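PDB 4FC9: type III effector Xcv3220-like C-terminal domain-containing protein from Xanthomonas campestris pv. vesicatoria, which is a type III effector secreted into the plant host, whose all-helical C-terminal domain probably acts as an E3 ubiquitin ligase. Local coordinates for residues E38-A43 / L182-P187; S98-P103 / W162-L167. All coordinates share one frame; numbering follows the deposited sequence. Where two conformers were deposited one is given.

Contact 1. Residues E38-A43 / L182-P187; sequences EDTAQA and LAVHIP
Ala43 and Ile186 meet methyl to methyl: CD1 of Ile186 ends 4.0 Å from CB of Ala43 and equally close to the carbonyl carbon of that alanine. The two torsions of the isoleucine (chi1 -53°, chi2 -55°) fold CG1 and CD1 back beside the backbone N instead of extending them. The short alanine lets the loop backbone come close, with the two CA atoms 6.9 Å apart. One turn earlier on the helix, CG2 of Thr40 faces CG2 of Val184 at 4.1 Å, the two side chains crossing obliquely. No hydrogen bond crosses between the segments, and they bury just 144 Å² at a surface contact.

Here the tail after helix 152-171 is laid over helix 32-49 of the all-helical domain. Thr40 and Ala43, three residues apart, each offer a methyl group, and Val184 and Ile186, with His185 between them on an irregular but extended chain, turn their branches onto these methyls. His185 itself joins Pro55 through backbone hydrogen bonding, which ties the tail also to the chain that follows the helix.

The amphiphilic threonine is sorted by its rotation. With chi1 at -64°, OG1 sits beside the backbone N and hydrogen-bonds to the carbonyl O of Arg36, one turn back in the helix, while CG2, opposite the backbone N, is left for apolar packing. Further out, Met44 lies against both Val184 and Ile186, and Thr47 receives Ile186 and Pro187. Trp162 of helix 152-171 is touched by Thr40 as well as Val184.

Contact 2. Residues S98-P103 / W162-L167; sequences SDMAGP and WKTREL
Met100, a selenomethionine deposited in two conformers, in the one described here reaches from the last turn of helix 91-101 to Leu167 and Thr164 on helix 152-171, bridging two helices of the all-helical, bilobal domain; for the other conformer the contact is doubtful. The approach is by van der Waals contact. Its apolar part is CE against CB of Leu167 at 4.1 Å, and CE also lies 3.9 Å from the carbonyl O of Thr164. Bends at chi2 and chi3 (-148° and -56°) turn this methyl onto the helix, and the side chain crosses that of Leu167 at about a right angle. The helix backbones stay well apart, the nearest CA atoms, those of Met100 and Leu167, being 9.0 Å from each other.

Hydrogen bonds fix the surroundings. The single hydroxyl proton of Thr164 is shared by, or alternates between, the carbonyl O atoms of Ala131, the stronger partner, and Gln160; the bond to Ala131 ties helix 152-171 to the chain just after helix 112-129. Helix 91-101 ends at Ala101; Gly102 follows with a positive phi of 84°, and its carbonyl O accepts from NE1 of Trp125.

A further salt-bridge group lies away from Met100: Arg165 pairs with Glu166 (NH1 to OE2, 3.3 Å) and Glu87, Glu166 also with Arg176. CG of Glu166 sits 3.4 Å above the indole plane of Trp162, displaced toward its rim.

In the fold
From the N terminus, helix 32-49 comes first and is packed against by the tail that follows helix 152-171; contact 1 thus closes a loop of 138 intervening residues. Within that loop, helix 91-101 meets helix 152-171, so contact 2 closes a shorter one of 58 residues, which includes helix 112-129. The smaller loop lies wholly inside the larger, without crossing. Helix 152-171 joins the two sites, whose centres are 18 Å apart: it meets helix 91-101 at contact 2 and also helix 32-49, through the salt bridge from Lys163 NZ to Glu38 OE1 (2.8 Å), and the tail, where Leu182 CD1 packs 3.6 Å from Arg165 NH1.

Contact 1. Residues E38-A43 / L182-P187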
loop_
_atom_site.group_PDB
_atom_site.type_symbol
_atom_site.label_atom_id
_atom_site.label_comp_id
_atom_site.label_asym_id
_atom_site.label_seq_id
_atom_site.Cartn_x
_atom_site.Cartn_y
_atom_site.Cartn_z
ATOM N N GLU A 38 -3.674 8.125 -7.372
ATOM C CA GLU A 38 -2.288 8.542 -7.243
ATOM C C GLU A 38 -2.151 9.893 -6.546
ATOM O O GLU A 38 -1.345 10.040 -5.634
ATOM C CB GLU A 38 -1.611 8.601 -8.612
ATOM C CG GLU A 38 -1.405 7.251 -9.281
ATOM C CD GLU A 38 -0.446 6.348 -8.527
ATOM O OE1 GLU A 38 0.326 6.839 -7.672
ATOM O OE2 GLU A 38 -0.464 5.132 -8.796
ATOM N N ASP A 39 -2.931 10.877 -6.977
ATOM C CA ASP A 39 -2.807 12.222 -6.422
ATOM C C ASP A 39 -3.176 12.234 -4.946
ATOM O O ASP A 39 -2.524 12.897 -4.139
ATOM C CB ASP A 39 -3.665 13.214 -7.200
ATOM C CG ASP A 39 -3.169 13.426 -8.622
ATOM O OD1 ASP A 39 -1.982 13.143 -8.891
ATOM O OD2 ASP A 39 -3.964 13.877 -9.471
ATOM N N THR A 40 -4.213 11.483 -4.599
ATOM C CA THR A 40 -4.648 11.372 -3.214
ATOM C C THR A 40 -3.599 10.660 -2.361
ATOM O O THR A 40 -3.253 11.122 -1.271
ATOM C CB THR A 40 -5.995 10.628 -3.111
ATOM O OG1 THR A 40 -7.015 11.391 -3.764
ATOM C CG2 THR A 40 -6.385 10.411 -1.657
ATOM N N ALA A 41 -3.099 9.534 -2.854
ATOM C CA ALA A 41 -2.071 8.793 -2.138
ATOM C C ALA A 41 -0.886 9.703 -1.838
ATOM O O ALA A 41 -0.365 9.711 -0.728
ATOM C CB ALA A 41 -1.628 7.573 -2.937
ATOM N N GLN A 42 -0.492 10.496 -2.826
ATOM C CA GLN A 42 0.614 11.434 -2.676
ATOM C C GLN A 42 0.320 12.477 -1.605
ATOM O O GLN A 42 1.188 12.804 -0.801
ATOM C CB GLN A 42 0.903 12.123 -4.009
ATOM C CG GLN A 42 2.233 12.851 -4.078
ATOM C CD GLN A 42 2.512 13.431 -5.462
ATOM O OE1 GLN A 42 3.444 13.012 -6.149
ATOM N NE2 GLN A 42 1.705 14.402 -5.872
ATOM N N ALA A 43 -0.905 12.999 -1.606
ATOM C CA ALA A 43 -1.335 13.973 -0.606
ATOM C C ALA A 43 -1.289 13.382 0.802
ATOM O O ALA A 43 -0.874 14.045 1.752
ATOM C CB ALA A 43 -2.735 14.466 -0.923
ATOM N N LEU A 182 -12.826 4.201 2.360
ATOM C CA LEU A 182 -12.479 4.740 3.657
ATOM C C LEU A 182 -12.291 6.235 3.525
ATOM O O LEU A 182 -11.750 6.713 2.530
ATOM C CB LEU A 182 -11.204 4.087 4.180
ATOM C CG LEU A 182 -11.305 2.600 4.514
ATOM C CD1 LEU A 182 -9.917 2.022 4.675
ATOM C CD2 LEU A 182 -12.121 2.395 5.779
ATOM N N ALA A 183 -12.751 6.970 4.528
ATOM C CA ALA A 183 -12.603 8.410 4.532
ATOM C C ALA A 183 -11.153 8.764 4.800
ATOM O O ALA A 183 -10.542 8.247 5.723
ATOM C CB ALA A 183 -13.501 9.027 5.585
ATOM N N VAL A 184 -10.597 9.641 3.981
ATOM C CA VAL A 184 -9.258 10.134 4.224
ATOM C C VAL A 184 -9.338 11.634 4.442
ATOM O O VAL A 184 -10.238 12.302 3.933
ATOM C CB VAL A 184 -8.290 9.779 3.074
ATOM C CG1 VAL A 184 -8.541 8.355 2.606
ATOM C CG2 VAL A 184 -8.431 10.748 1.922
ATOM N N HIS A 185 -8.411 12.160 5.227
ATOM C CA HIS A 185 -8.493 13.550 5.631
ATOM C C HIS A 185 -7.210 14.301 5.340
ATOM O O HIS A 185 -6.200 14.124 6.013
ATOM C CB HIS A 185 -8.879 13.642 7.100
ATOM C CG HIS A 185 -10.137 12.902 7.427
ATOM N ND1 HIS A 185 -11.386 13.473 7.317
ATOM C CD2 HIS A 185 -10.341 11.627 7.834
ATOM C CE1 HIS A 185 -12.304 12.588 7.659
ATOM N NE2 HIS A 185 -11.698 11.459 7.975
ATOM N N ILE A 186 -7.265 15.129 4.307
ATOM C CA ILE A 186 -6.126 15.922 3.891
ATOM C C ILE A 186 -6.270 17.323 4.465
ATOM O O ILE A 186 -7.327 17.942 4.334
ATOM C CB ILE A 186 -6.049 16.003 2.353
ATOM C CG1 ILE A 186 -6.074 14.598 1.741
ATOM C CG2 ILE A 186 -4.819 16.784 1.908
ATOM C CD1 ILE A 186 -5.012 13.659 2.271
ATOM N N PRO A 187 -5.210 17.822 5.123
ATOM C CA PRO A 187 -5.185 19.186 5.651
ATOM C C PRO A 187 -5.593 20.205 4.597
ATOM O O PRO A 187 -5.290 20.037 3.413
ATOM C CB PRO A 187 -3.716 19.381 6.017
ATOM C CG PRO A 187 -3.245 18.032 6.364
ATOM C CD PRO A 187 -3.979 17.085 5.456
#

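Contact 2. Residues S98-P103 / W162-L167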
loop_
_atom_site.group_PDB
_atom_site.type_symbol
_atom_site.label_atom_id
_atom_site.label_comp_id
_atom_site.label_asym_id
_atom_site.label_seq_id
_atom_site.Cartn_x
_atom_site.Cartn_y
_atom_site.Cartn_z
ATOM N N SER A 98 -1.143 -10.545 -5.144
ATOM C CA SER A 98 -0.355 -11.456 -5.971
ATOM C C SER A 98 -0.731 -11.330 -7.434
ATOM O O SER A 98 0.127 -11.431 -8.314
ATOM C CB SER A 98 -0.552 -12.904 -5.529
ATOM O OG SER A 98 0.208 -13.184 -4.372
ATOM N N ASP A 99 -2.017 -11.120 -7.692
ATOM C CA ASP A 99 -2.495 -10.986 -9.059
ATOM C C ASP A 99 -1.911 -9.752 -9.719
ATOM O O ASP A 99 -1.548 -9.777 -10.893
ATOM C CB ASP A 99 -4.019 -10.927 -9.100
ATOM C CG ASP A 99 -4.659 -12.247 -8.738
ATOM O OD1 ASP A 99 -3.923 -13.252 -8.609
ATOM O OD2 ASP A 99 -5.899 -12.279 -8.588
HETATM N N MSE A 100 -1.827 -8.670 -8.953
HETATM C CA MSE A 100 -1.290 -7.420 -9.466
HETATM C C MSE A 100 0.218 -7.521 -9.642
HETATM O O MSE A 100 0.756 -7.146 -10.682
HETATM C CB MSE A 100 -1.632 -6.259 -8.532
HETATM C CG MSE A 100 -2.144 -5.024 -9.262
HETATM SE SE MSE A 100 -1.675 -3.354 -8.372
HETATM C CE MSE A 100 -2.453 -3.710 -6.621
ATOM N N ALA A 101 0.892 -8.033 -8.620
ATOM C CA ALA A 101 2.342 -8.161 -8.646
ATOM C C ALA A 101 2.760 -9.197 -9.678
ATOM O O ALA A 101 3.824 -9.088 -10.292
ATOM C CB ALA A 101 2.869 -8.542 -7.277
ATOM N N GLY A 102 1.913 -10.202 -9.868
ATOM C CA GLY A 102 2.217 -11.287 -10.780
ATOM C C GLY A 102 3.070 -12.327 -10.090
ATOM O O GLY A 102 3.329 -12.223 -8.892
ATOM N N PRO A 103 3.509 -13.342 -10.839
ATOM C CA PRO A 103 4.360 -14.400 -10.293
ATOM C C PRO A 103 5.787 -13.906 -10.118
ATOM O O PRO A 103 6.111 -12.806 -10.570
ATOM C CB PRO A 103 4.314 -15.468 -11.384
ATOM C CG PRO A 103 4.125 -14.691 -12.638
ATOM C CD PRO A 103 3.218 -13.550 -12.266
ATOM N N TRP A 162 -3.451 1.922 1.446
ATOM C CA TRP A 162 -4.619 2.624 0.947
ATOM C C TRP A 162 -4.581 2.662 -0.571
ATOM O O TRP A 162 -5.571 2.351 -1.228
ATOM C CB TRP A 162 -4.726 4.039 1.503
ATOM C CG TRP A 162 -5.998 4.697 1.059
ATOM C CD1 TRP A 162 -7.207 4.660 1.693
ATOM C CD2 TRP A 162 -6.197 5.458 -0.139
ATOM N NE1 TRP A 162 -8.141 5.368 0.974
ATOM C CE2 TRP A 162 -7.546 5.867 -0.155
ATOM C CE3 TRP A 162 -5.362 5.843 -1.194
ATOM C CZ2 TRP A 162 -8.078 6.640 -1.188
ATOM C CZ3 TRP A 162 -5.892 6.612 -2.216
ATOM C CH2 TRP A 162 -7.237 7.001 -2.206
ATOM N N LYS A 163 -3.431 3.032 -1.123
ATOM C CA LYS A 163 -3.260 3.027 -2.568
ATOM C C LYS A 163 -3.469 1.631 -3.130
ATOM O O LYS A 163 -4.179 1.459 -4.114
ATOM C CB LYS A 163 -1.881 3.539 -2.965
ATOM C CG LYS A 163 -1.622 3.432 -4.453
ATOM C CD LYS A 163 -0.684 4.517 -4.924
ATOM C CE LYS A 163 0.635 3.939 -5.374
ATOM N NZ LYS A 163 1.533 5.004 -5.903
ATOM N N THR A 164 -2.859 0.639 -2.489
ATOM C CA THR A 164 -2.957 -0.751 -2.932
ATOM C C THR A 164 -4.403 -1.222 -3.070
ATOM O O THR A 164 -4.778 -1.786 -4.092
ATOM C CB THR A 164 -2.198 -1.703 -1.985
ATOM O OG1 THR A 164 -0.792 -1.461 -2.094
ATOM C CG2 THR A 164 -2.477 -3.152 -2.349
ATOM N N ARG A 165 -5.214 -0.980 -2.045
ATOM C CA ARG A 165 -6.598 -1.438 -2.058
ATOM C C ARG A 165 -7.442 -0.652 -3.062
ATOM O O ARG A 165 -8.374 -1.191 -3.656
ATOM C CB ARG A 165 -7.214 -1.406 -0.647
ATOM C CG ARG A 165 -7.441 -0.021 -0.078
ATOM C CD ARG A 165 -7.674 -0.044 1.435
ATOM N NE ARG A 165 -8.857 -0.800 1.851
ATOM C CZ ARG A 165 -10.106 -0.342 1.800
ATOM N NH1 ARG A 165 -10.361 0.868 1.319
ATOM N NH2 ARG A 165 -11.108 -1.101 2.216
ATOM N N GLU A 166 -7.099 0.614 -3.277
ATOM C CA GLU A 166 -7.804 1.412 -4.268
ATOM C C GLU A 166 -7.437 0.992 -5.697
ATOM O O GLU A 166 -8.269 1.052 -6.600
ATOM C CB GLU A 166 -7.563 2.909 -4.044
ATOM C CG GLU A 166 -8.120 3.429 -2.717
ATOM C CD GLU A 166 -9.604 3.153 -2.548
ATOM O OE1 GLU A 166 -10.374 3.488 -3.473
ATOM O OE2 GLU A 166 -9.997 2.596 -1.497
ATOM N N LEU A 167 -6.196 0.558 -5.900
ATOM C CA LEU A 167 -5.785 0.036 -7.203
ATOM C C LEU A 167 -6.465 -1.305 -7.500
ATOM O O LEU A 167 -6.850 -1.579 -8.639
ATOM C CB LEU A 167 -4.260 -0.086 -7.297
ATOM C CG LEU A 167 -3.469 1.228 -7.363
ATOM C CD1 LEU A 167 -1.974 0.970 -7.278
ATOM C CD2 LEU A 167 -3.799 2.010 -8.627
#